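Local atomic coordinates of NAD-dependent aldehyde dehydrogenase (Sinorhizobium meliloti, PDB entry 3U4J), a protein that probably oxidises aldehydes to carboxylic acids, using NAD or NADP as electron acceptor. Residues A[130-141]-A[479-487]. Numbering follows the deposited sequence.
Sequences LWSYAAGQARAL and ELGRYGFDE
Phe-485 of the short helix 483-487 points at the C-terminal end of helix 130-138, the two axes coming within 11.3 Å at a crossing angle of -70°. A flat, wholly apolar ring suits this place, since it spans from Leu-141 at its base to the helix at its far end: its CE2 lies 3.4 Å from CB of Gln-137, its CZ 3.6 Å from the carbonyl O of Ala-134. The methyl of Ala-134 is small enough to let the ring reach the helix. Leu-141, just past the helix, crosses the ring at about a right angle and brings both methyls against the CB-CG end of the side chain, CD2 being 3.6 Å from CG of Phe-485. In this aldehyde dehydrogenase fold the contact joins the end of the long helix 117-138 to the chain leading into strand 489-497, beside Trp-184 of helix 174-187, whose ring also meets Phe-485. Tyr-133, with CG anti to its own N (chi1 173°), sends its ring out to Gly-481, whose O lies in the ring plane, 3.5 Å from CE2. Glycine fits the positive phi there. Where a second subunit packs against the contact, Arg-482, extended from CG to NE, grips OE1 of Gln-137 side-on: NE donates at 3.1 Å and NH2 at 3.3 Å, both from one face of the amide, whose plane stands 49° from the guanidinium. Gln-137 bends at chi2 to offer that oxygen. The same guanidinium makes a salt bridge to Glu-142 of the second subunit, so a leucine in place of Arg-482 would probably leave that carboxylate without this mate and hold the Gln-137 amide less firmly. Farther back along the helix, Leu-130 and Leu-480 meet through their CD2 methyls, 4.0 Å apart, two branched aliphatic chains suited to this buried spot.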
loop_
_atom_site.group_PDB
_atom_site.type_symbol
_atom_site.label_atom_id
_atom_site.label_comp_id
_atom_site.label_asym_id
_atom_site.label_seq_id
_atom_site.Cartn_x
_atom_site.Cartn_y
_atom_site.Cartn_z
ATOM N N LEU A 130 13.138 16.060 9.023
ATOM C CA LEU A 130 12.629 14.806 9.562
ATOM C C LEU A 130 11.314 15.006 10.281
ATOM O O LEU A 130 10.376 14.230 10.075
ATOM C CB LEU A 130 13.625 14.153 10.505
ATOM C CG LEU A 130 14.872 13.514 9.865
ATOM C CD1 LEU A 130 15.919 13.300 10.982
ATOM C CD2 LEU A 130 14.549 12.199 9.174
ATOM N N TRP A 131 11.263 16.038 11.115
ATOM C CA TRP A 131 10.053 16.334 11.878
ATOM C C TRP A 131 8.953 16.701 10.876
ATOM O O TRP A 131 7.829 16.251 11.033
ATOM C CB TRP A 131 10.286 17.471 12.906
ATOM C CG TRP A 131 10.831 16.966 14.212
ATOM C CD1 TRP A 131 12.160 16.675 14.502
ATOM C CD2 TRP A 131 10.086 16.650 15.391
ATOM N NE1 TRP A 131 12.269 16.195 15.796
ATOM C CE2 TRP A 131 11.013 16.188 16.366
ATOM C CE3 TRP A 131 8.713 16.711 15.729
ATOM C CZ2 TRP A 131 10.616 15.795 17.645
ATOM C CZ3 TRP A 131 8.319 16.318 17.012
ATOM C CH2 TRP A 131 9.266 15.855 17.952
ATOM N N SER A 132 9.271 17.477 9.829
ATOM C CA SER A 132 8.234 17.852 8.855
ATOM C C SER A 132 7.706 16.672 8.068
ATOM O O SER A 132 6.509 16.560 7.864
ATOM C CB SER A 132 8.714 18.912 7.855
ATOM O OG SER A 132 9.172 20.045 8.559
ATOM N N TYR A 133 8.605 15.827 7.585
ATOM C CA TYR A 133 8.202 14.618 6.867
ATOM C C TYR A 133 7.259 13.760 7.718
ATOM O O TYR A 133 6.217 13.279 7.239
ATOM C CB TYR A 133 9.425 13.773 6.436
ATOM C CG TYR A 133 8.966 12.445 5.855
ATOM C CD1 TYR A 133 8.721 12.288 4.486
ATOM C CD2 TYR A 133 8.741 11.345 6.689
ATOM C CE1 TYR A 133 8.262 11.060 3.987
ATOM C CE2 TYR A 133 8.268 10.128 6.189
ATOM C CZ TYR A 133 8.033 10.003 4.854
ATOM O OH TYR A 133 7.554 8.798 4.397
ATOM N N ALA A 134 7.646 13.532 8.976
ATOM C CA ALA A 134 6.870 12.647 9.876
ATOM C C ALA A 134 5.526 13.264 10.199
ATOM O O ALA A 134 4.499 12.579 10.224
ATOM C CB ALA A 134 7.674 12.394 11.172
ATOM N N ALA A 135 5.524 14.580 10.415
ATOM C CA ALA A 135 4.256 15.291 10.669
ATOM C C ALA A 135 3.309 15.133 9.491
ATOM O O ALA A 135 2.111 14.950 9.677
ATOM C CB ALA A 135 4.513 16.779 10.950
ATOM N N GLY A 136 3.835 15.230 8.276
ATOM C CA GLY A 136 2.999 15.066 7.060
ATOM C C GLY A 136 2.373 13.680 7.010
ATOM O O GLY A 136 1.173 13.544 6.746
ATOM N N GLN A 137 3.179 12.647 7.282
ATOM C CA GLN A 137 2.724 11.261 7.187
ATOM C C GLN A 137 1.830 10.821 8.336
ATOM O O GLN A 137 0.979 9.957 8.134
ATOM C CB GLN A 137 3.923 10.298 7.062
ATOM C CG GLN A 137 4.638 10.372 5.685
ATOM C CD GLN A 137 3.640 10.188 4.545
ATOM O OE1 GLN A 137 3.089 9.109 4.370
ATOM N NE2 GLN A 137 3.373 11.261 3.794
ATOM N N ALA A 138 2.029 11.411 9.514
ATOM C CA ALA A 138 1.324 11.016 10.729
ATOM C C ALA A 138 -0.188 11.072 10.561
ATOM O O ALA A 138 -0.891 10.220 11.090
ATOM C CB ALA A 138 1.762 11.878 11.960
ATOM N N ARG A 139 -0.688 12.042 9.804
ATOM C CA ARG A 139 -2.144 12.159 9.651
ATOM C C ARG A 139 -2.760 11.182 8.626
ATOM O O ARG A 139 -3.973 10.964 8.614
ATOM C CB ARG A 139 -2.538 13.616 9.385
ATOM C CG ARG A 139 -2.141 14.167 8.027
ATOM C CD ARG A 139 -2.539 15.632 7.974
ATOM N NE ARG A 139 -3.986 15.792 7.948
ATOM C CZ ARG A 139 -4.586 16.963 7.787
ATOM N NH1 ARG A 139 -3.849 18.066 7.681
ATOM N NH2 ARG A 139 -5.911 17.035 7.729
ATOM N N ALA A 140 -1.924 10.561 7.809
ATOM C CA ALA A 140 -2.438 9.680 6.753
ATOM C C ALA A 140 -2.272 8.175 7.038
ATOM O O ALA A 140 -2.482 7.356 6.150
ATOM C CB ALA A 140 -1.787 10.031 5.435
ATOM N N LEU A 141 -1.867 7.823 8.253
ATOM C CA LEU A 141 -1.613 6.440 8.603
ATOM C C LEU A 141 -2.904 5.649 8.535
ATOM O O LEU A 141 -3.948 6.099 9.010
ATOM C CB LEU A 141 -0.987 6.328 9.987
ATOM C CG LEU A 141 0.371 7.035 10.134
ATOM C CD1 LEU A 141 0.862 6.894 11.571
ATOM C CD2 LEU A 141 1.363 6.462 9.150
ATOM N N GLU A 479 13.286 2.009 10.528
ATOM C CA GLU A 479 12.909 3.354 10.922
ATOM C C GLU A 479 12.695 4.191 9.661
ATOM O O GLU A 479 13.070 3.760 8.558
ATOM C CB GLU A 479 14.009 3.977 11.796
ATOM C CG GLU A 479 14.475 3.112 12.997
ATOM C CD GLU A 479 13.385 2.905 14.057
ATOM O OE1 GLU A 479 12.577 3.846 14.313
ATOM O OE2 GLU A 479 13.344 1.789 14.627
ATOM N N LEU A 480 12.089 5.366 9.840
ATOM C CA LEU A 480 11.963 6.390 8.813
ATOM C C LEU A 480 10.955 5.997 7.734
ATOM O O LEU A 480 10.375 4.917 7.790
ATOM C CB LEU A 480 13.318 6.748 8.167
ATOM C CG LEU A 480 14.379 7.522 8.937
ATOM C CD1 LEU A 480 15.322 8.342 7.977
ATOM C CD2 LEU A 480 13.857 8.370 10.038
ATOM N N GLY A 481 10.751 6.892 6.775
ATOM C CA GLY A 481 9.720 6.705 5.747
ATOM C C GLY A 481 8.372 6.338 6.356
ATOM O O GLY A 481 8.015 6.846 7.413
ATOM N N ARG A 482 7.655 5.435 5.688
ATOM C CA ARG A 482 6.419 4.853 6.209
ATOM C C ARG A 482 6.732 3.710 7.171
ATOM O O ARG A 482 5.893 3.333 7.961
ATOM C CB ARG A 482 5.547 4.315 5.069
ATOM C CG ARG A 482 5.127 5.424 4.133
ATOM C CD ARG A 482 3.907 5.104 3.293
ATOM N NE ARG A 482 3.266 6.373 2.907
ATOM C CZ ARG A 482 2.901 6.712 1.666
ATOM N NH1 ARG A 482 3.078 5.876 0.642
ATOM N NH2 ARG A 482 2.324 7.893 1.450
ATOM N N TYR A 483 7.941 3.155 7.088
ATOM C CA TYR A 483 8.266 1.965 7.877
ATOM C C TYR A 483 8.316 2.250 9.372
ATOM O O TYR A 483 7.863 1.411 10.183
ATOM C CB TYR A 483 9.596 1.339 7.411
ATOM C CG TYR A 483 9.443 0.595 6.074
ATOM C CD1 TYR A 483 9.442 -0.803 6.026
ATOM C CD2 TYR A 483 9.282 1.298 4.871
ATOM C CE1 TYR A 483 9.267 -1.478 4.811
ATOM C CE2 TYR A 483 9.133 0.625 3.642
ATOM C CZ TYR A 483 9.130 -0.749 3.620
ATOM O OH TYR A 483 8.969 -1.420 2.417
ATOM N N GLY A 484 8.853 3.423 9.740
ATOM C CA GLY A 484 8.999 3.733 11.156
ATOM C C GLY A 484 7.645 3.784 11.847
ATOM O O GLY A 484 7.537 3.440 13.030
ATOM N N PHE A 485 6.589 4.176 11.133
ATOM C CA PHE A 485 5.279 4.217 11.801
ATOM C C PHE A 485 4.794 2.830 12.173
ATOM O O PHE A 485 4.129 2.665 13.202
ATOM C CB PHE A 485 4.234 4.968 10.995
ATOM C CG PHE A 485 4.598 6.409 10.757
ATOM C CD1 PHE A 485 4.507 7.341 11.781
ATOM C CD2 PHE A 485 5.053 6.823 9.507
ATOM C CE1 PHE A 485 4.852 8.666 11.562
ATOM C CE2 PHE A 485 5.402 8.145 9.284
ATOM C CZ PHE A 485 5.305 9.067 10.314
ATOM N N ASP A 486 5.141 1.838 11.357
ATOM C CA ASP A 486 4.784 0.455 11.642
ATOM C C ASP A 486 5.563 -0.051 12.864
ATOM O O ASP A 486 5.027 -0.823 13.661
ATOM C CB ASP A 486 5.011 -0.442 10.415
ATOM C CG ASP A 486 4.053 -0.116 9.249
ATOM O OD1 ASP A 486 3.180 0.769 9.392
ATOM O OD2 ASP A 486 4.197 -0.734 8.179
ATOM N N GLU A 487 6.813 0.399 13.024
ATOM C CA GLU A 487 7.615 0.072 14.214
ATOM C C GLU A 487 6.970 0.488 15.537
ATOM O O GLU A 487 7.177 -0.186 16.557
ATOM C CB GLU A 487 8.999 0.723 14.161
ATOM C CG GLU A 487 9.961 0.055 13.227
ATOM C CD GLU A 487 10.173 -1.435 13.518
ATOM O OE1 GLU A 487 10.561 -1.766 14.655
ATOM O OE2 GLU A 487 9.958 -2.248 12.592
#